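Amine oxidase (Emericella nidulans, PDB 3PGB) oxidises primary amines as a copper- and topaquinone-dependent amine oxidase, a family whose members typically release the aldehyde, ammonia and hydrogen peroxide. Local coordinates at the interface of chains A and B. Residues are numbered along the deposited sequence; one frame, centred on the assembly and turned at random. Chains: chain A/B, Putative uncharacterized protein.

Contact 1: the interface of chains A and B. Residues chain A 337, 733-735; chain B 323-325, 327.
The guanidinium group of A:Arg337 carries the ring carbon CB of B:Pro327 over one face, toward the rim, 3.6 Å from NH2. At its edge, in plane, lies the backbone O of B:Asp323, though no N-H points at it. The carboxylate of B:Asp323 is turned 39° from the guanidinium. NH1 of A:Arg337 reaches OD1 of B:Asp323 at 2.9 Å, from above the carboxylate plane, in a salt bridge that is also a bent hydrogen bond. B:Asp323 OD2 accepts from both the hydroxyl OG1 of A:Thr733 at 2.6 Å, on the syn lone pair, and the backbone N of A:Val734 at 3.1 Å, nearly along the C-O axis. B:Asp323 reaches between A:Arg337 on one side and these two donors on the other because its CG points away from the backbone N (chi1 -163°); they fix the carboxylate's rotation. Behind it, the backbone N of A:Asn735 donates to A:Thr733 OG1 at 3.2 Å and helps set that hydroxyl. The amide of A:Asn735 stands 78° from the carboxylate; its OD1 faces both O (2.9 Å) and OD1 (3.0 Å) of B:Asp323, acceptors all, so the amide oxygen and nitrogen may be exchanged. Around this polar centre, A:Arg337 CD packs on B:Lys325 CB at 3.6 Å, and A:Val734 CG2 lies over the B:Asp323-B:Arg324 backbone. The site pins a loop of one subunit to its partner and probably helps hold together the homodimer typical of copper amine oxidases.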
loop_
_atom_site.group_PDB
_atom_site.type_symbol
_atom_site.label_atom_id
_atom_site.label_comp_id
_atom_site.label_asym_id
_atom_site.label_seq_id
_atom_site.Cartn_x
_atom_site.Cartn_y
_atom_site.Cartn_z
ATOM N N ARG A 337 25.058 6.948 -0.188
ATOM C CA ARG A 337 25.428 6.486 1.161
ATOM C C ARG A 337 25.380 4.961 1.296
ATOM O O ARG A 337 24.892 4.423 2.285
ATOM C CB ARG A 337 24.532 7.134 2.212
ATOM C CG ARG A 337 24.634 8.655 2.267
ATOM C CD ARG A 337 23.878 9.203 3.472
ATOM N NE ARG A 337 22.554 8.596 3.564
ATOM C CZ ARG A 337 21.832 8.472 4.673
ATOM N NH1 ARG A 337 22.267 8.923 5.842
ATOM N NH2 ARG A 337 20.650 7.880 4.600
ATOM N N THR A 733 19.588 5.633 13.966
ATOM C CA THR A 733 19.925 6.674 12.995
ATOM C C THR A 733 20.193 8.036 13.657
ATOM O O THR A 733 19.543 8.411 14.643
ATOM C CB THR A 733 18.827 6.833 11.919
ATOM O OG1 THR A 733 19.331 7.629 10.840
ATOM C CG2 THR A 733 17.571 7.476 12.493
ATOM N N VAL A 734 21.168 8.758 13.100
ATOM C CA VAL A 734 21.432 10.151 13.469
ATOM C C VAL A 734 20.420 11.110 12.824
ATOM O O VAL A 734 20.225 12.232 13.301
ATOM C CB VAL A 734 22.879 10.599 13.082
ATOM C CG1 VAL A 734 23.931 9.789 13.857
ATOM C CG2 VAL A 734 23.113 10.492 11.579
ATOM N N ASN A 735 19.759 10.668 11.759
ATOM C CA ASN A 735 18.872 11.547 10.993
ATOM C C ASN A 735 17.481 11.680 11.624
ATOM O O ASN A 735 16.454 11.409 11.004
ATOM C CB ASN A 735 18.817 11.083 9.541
ATOM C CG ASN A 735 20.182 11.139 8.881
ATOM O OD1 ASN A 735 20.871 10.128 8.777
ATOM N ND2 ASN A 735 20.599 12.335 8.482
ATOM N N ASP B 323 25.882 7.061 7.765
ATOM C CA ASP B 323 24.590 7.671 8.095
ATOM C C ASP B 323 24.718 9.141 8.486
ATOM O O ASP B 323 23.742 9.883 8.394
ATOM C CB ASP B 323 23.856 6.885 9.191
ATOM C CG ASP B 323 22.366 7.224 9.262
ATOM O OD1 ASP B 323 21.711 7.313 8.201
ATOM O OD2 ASP B 323 21.844 7.400 10.378
ATOM N N ARG B 324 25.912 9.566 8.903
ATOM C CA ARG B 324 26.140 10.970 9.242
ATOM C C ARG B 324 26.174 11.881 8.016
ATOM O O ARG B 324 26.061 13.095 8.156
ATOM C CB ARG B 324 27.420 11.150 10.070
ATOM C CG ARG B 324 27.335 10.536 11.469
ATOM C CD ARG B 324 28.708 10.401 12.121
ATOM N NE ARG B 324 28.696 9.459 13.245
ATOM C CZ ARG B 324 28.274 9.748 14.479
ATOM N NH1 ARG B 324 27.814 10.964 14.778
ATOM N NH2 ARG B 324 28.304 8.808 15.427
ATOM N N LYS B 325 26.342 11.309 6.826
ATOM C CA LYS B 325 26.212 12.079 5.589
ATOM C C LYS B 325 24.751 12.449 5.357
ATOM O O LYS B 325 23.847 11.774 5.852
ATOM C CB LYS B 325 26.704 11.276 4.391
ATOM C CG LYS B 325 28.207 11.043 4.321
ATOM C CD LYS B 325 28.501 9.995 3.244
ATOM C CE LYS B 325 29.980 9.848 2.942
ATOM N NZ LYS B 325 30.206 8.815 1.884
ATOM N N PRO B 327 21.231 12.494 3.864
ATOM C CA PRO B 327 20.397 11.692 2.988
ATOM C C PRO B 327 19.798 12.541 1.871
ATOM O O PRO B 327 19.826 13.770 1.955
ATOM C CB PRO B 327 19.297 11.191 3.920
ATOM C CG PRO B 327 19.233 12.203 5.000
ATOM C CD PRO B 327 20.632 12.646 5.200
#

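Contact 2: the interface of chains A and B. Residues chain A 456, 495, 497, 720, 728; chain B 709, 711-712.
B:Thr711 faces A:Asp495 from the opposite direction and donates its hydroxyl OG1 to the carboxylate oxygen OD1 at 2.6 Å. The hydroxyl comes from above the carboxylate plane, 49° out of it. A:Asp495 OD1 also meets a water at 2.5 Å, and this water is bound to B:Thr712 OG1 at 2.9 Å and, more loosely, to A:Thr720 OG1 at 3.3 Å, giving a second, solvent-mediated link between the subunits. Beside these polar contacts, the bent chain of A:Met456 brings its methyl CE 3.7 Å from B:Val709 CB; the same methyl is modelled too close to B:Thr711, and its exact place there is doubtful. The CG1 methyl of B:Val709 rests against the carboxylate of A:Asp728, 3.8 Å from its OD2. The second shell holds A:Asp495. CG of A:Asp495 sits between the backbone N and the carbonyl carbon (chi1 64°), a turn that lets its OD2 accept the backbone N of A:Thr497 at 3.1 Å, from above the carboxylate plane, while OD1 meets the partner. A:Thr497 OG1 and A:Thr720 OG1 are in turn hydrogen-bonded at 3.0 Å, tying A:Thr497, which holds the aspartate, to the water-binding threonine. In the fold, A:Asp495 and A:Thr497 belong to the turn between strands 486-492 and 498-504, A:Thr720 lies near the end of strand 714-722, and the B residues form the loop that leads into the matching strand of their own chain.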
loop_
_atom_site.group_PDB
_atom_site.type_symbol
_atom_site.label_atom_id
_atom_site.label_comp_id
_atom_site.label_asym_id
_atom_site.label_seq_id
_atom_site.Cartn_x
_atom_site.Cartn_y
_atom_site.Cartn_z
ATOM N N MET A 456 9.720 8.287 9.515
ATOM C CA MET A 456 9.721 6.935 10.068
ATOM C C MET A 456 8.903 6.865 11.367
ATOM O O MET A 456 8.101 5.947 11.564
ATOM C CB MET A 456 11.168 6.494 10.340
ATOM C CG MET A 456 11.334 5.161 11.077
ATOM S SD MET A 456 11.103 3.739 9.995
ATOM C CE MET A 456 9.359 3.842 9.743
ATOM N N ASP A 495 13.977 0.460 9.841
ATOM C CA ASP A 495 13.336 -0.384 10.866
ATOM C C ASP A 495 13.567 -1.885 10.622
ATOM O O ASP A 495 13.085 -2.722 11.379
ATOM C CB ASP A 495 11.829 -0.087 10.943
ATOM C CG ASP A 495 11.083 -0.433 9.649
ATOM O OD1 ASP A 495 9.838 -0.484 9.684
ATOM O OD2 ASP A 495 11.730 -0.658 8.604
ATOM N N THR A 497 12.707 -3.435 7.747
ATOM C CA THR A 497 11.669 -3.948 6.866
ATOM C C THR A 497 12.181 -4.091 5.430
ATOM O O THR A 497 12.728 -3.150 4.855
ATOM C CB THR A 497 10.428 -3.040 6.896
ATOM O OG1 THR A 497 9.878 -3.024 8.227
ATOM C CG2 THR A 497 9.374 -3.528 5.917
ATOM N N THR A 720 9.025 -7.880 7.901
ATOM C CA THR A 720 9.406 -6.995 8.996
ATOM C C THR A 720 9.810 -7.813 10.219
ATOM O O THR A 720 9.232 -8.862 10.460
ATOM C CB THR A 720 8.252 -6.036 9.366
ATOM O OG1 THR A 720 8.755 -4.980 10.191
ATOM C CG2 THR A 720 7.121 -6.765 10.109
ATOM N N ASP A 728 13.098 -1.222 18.379
ATOM C CA ASP A 728 13.118 -0.656 17.033
ATOM C C ASP A 728 14.539 -0.222 16.638
ATOM O O ASP A 728 15.116 0.642 17.294
ATOM C CB ASP A 728 12.177 0.554 16.983
ATOM C CG ASP A 728 12.339 1.384 15.713
ATOM O OD1 ASP A 728 12.542 0.802 14.629
ATOM O OD2 ASP A 728 12.258 2.627 15.812
ATOM N N VAL B 709 6.204 2.537 14.519
ATOM C CA VAL B 709 6.774 3.179 13.338
ATOM C C VAL B 709 5.733 3.331 12.228
ATOM O O VAL B 709 4.877 2.457 12.037
ATOM C CB VAL B 709 7.999 2.392 12.808
ATOM C CG1 VAL B 709 9.053 2.279 13.894
ATOM C CG2 VAL B 709 7.593 1.011 12.310
ATOM N N THR B 711 6.104 3.185 9.022
ATOM C CA THR B 711 6.303 2.341 7.848
ATOM C C THR B 711 5.261 1.239 7.755
ATOM O O THR B 711 4.705 0.990 6.696
ATOM C CB THR B 711 7.684 1.662 7.872
ATOM O OG1 THR B 711 8.029 1.353 9.227
ATOM C CG2 THR B 711 8.745 2.559 7.246
ATOM N N THR B 712 5.021 0.574 8.875
ATOM C CA THR B 712 4.171 -0.606 8.908
ATOM C C THR B 712 2.790 -0.339 9.506
ATOM O O THR B 712 1.837 -1.029 9.162
ATOM C CB THR B 712 4.869 -1.738 9.674
ATOM O OG1 THR B 712 5.409 -1.227 10.896
ATOM C CG2 THR B 712 6.003 -2.309 8.837
HETATM O O HOH W 1 8.214 -1.855 11.026
#

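The centres of contact 1 and contact 2 are about 17 Å apart, and they share no residue. On chain A they are joined by sequence: A:Asp728 of contact 2 precedes the 3-10 helix 729-732, and A:Thr733 of contact 1 follows it, so a short segment after strand 714-722 contributes to both, at the margin of contact 2. Chain B answers with two loops far apart in sequence, 323-327 and 709-712. Two-fold symmetry repeats each contact with the chains exchanged. Their centres lie about 38 Å and 31 Å from A:Asp403, the predicted catalytic base, which suggests roles in assembly rather than direct chemistry.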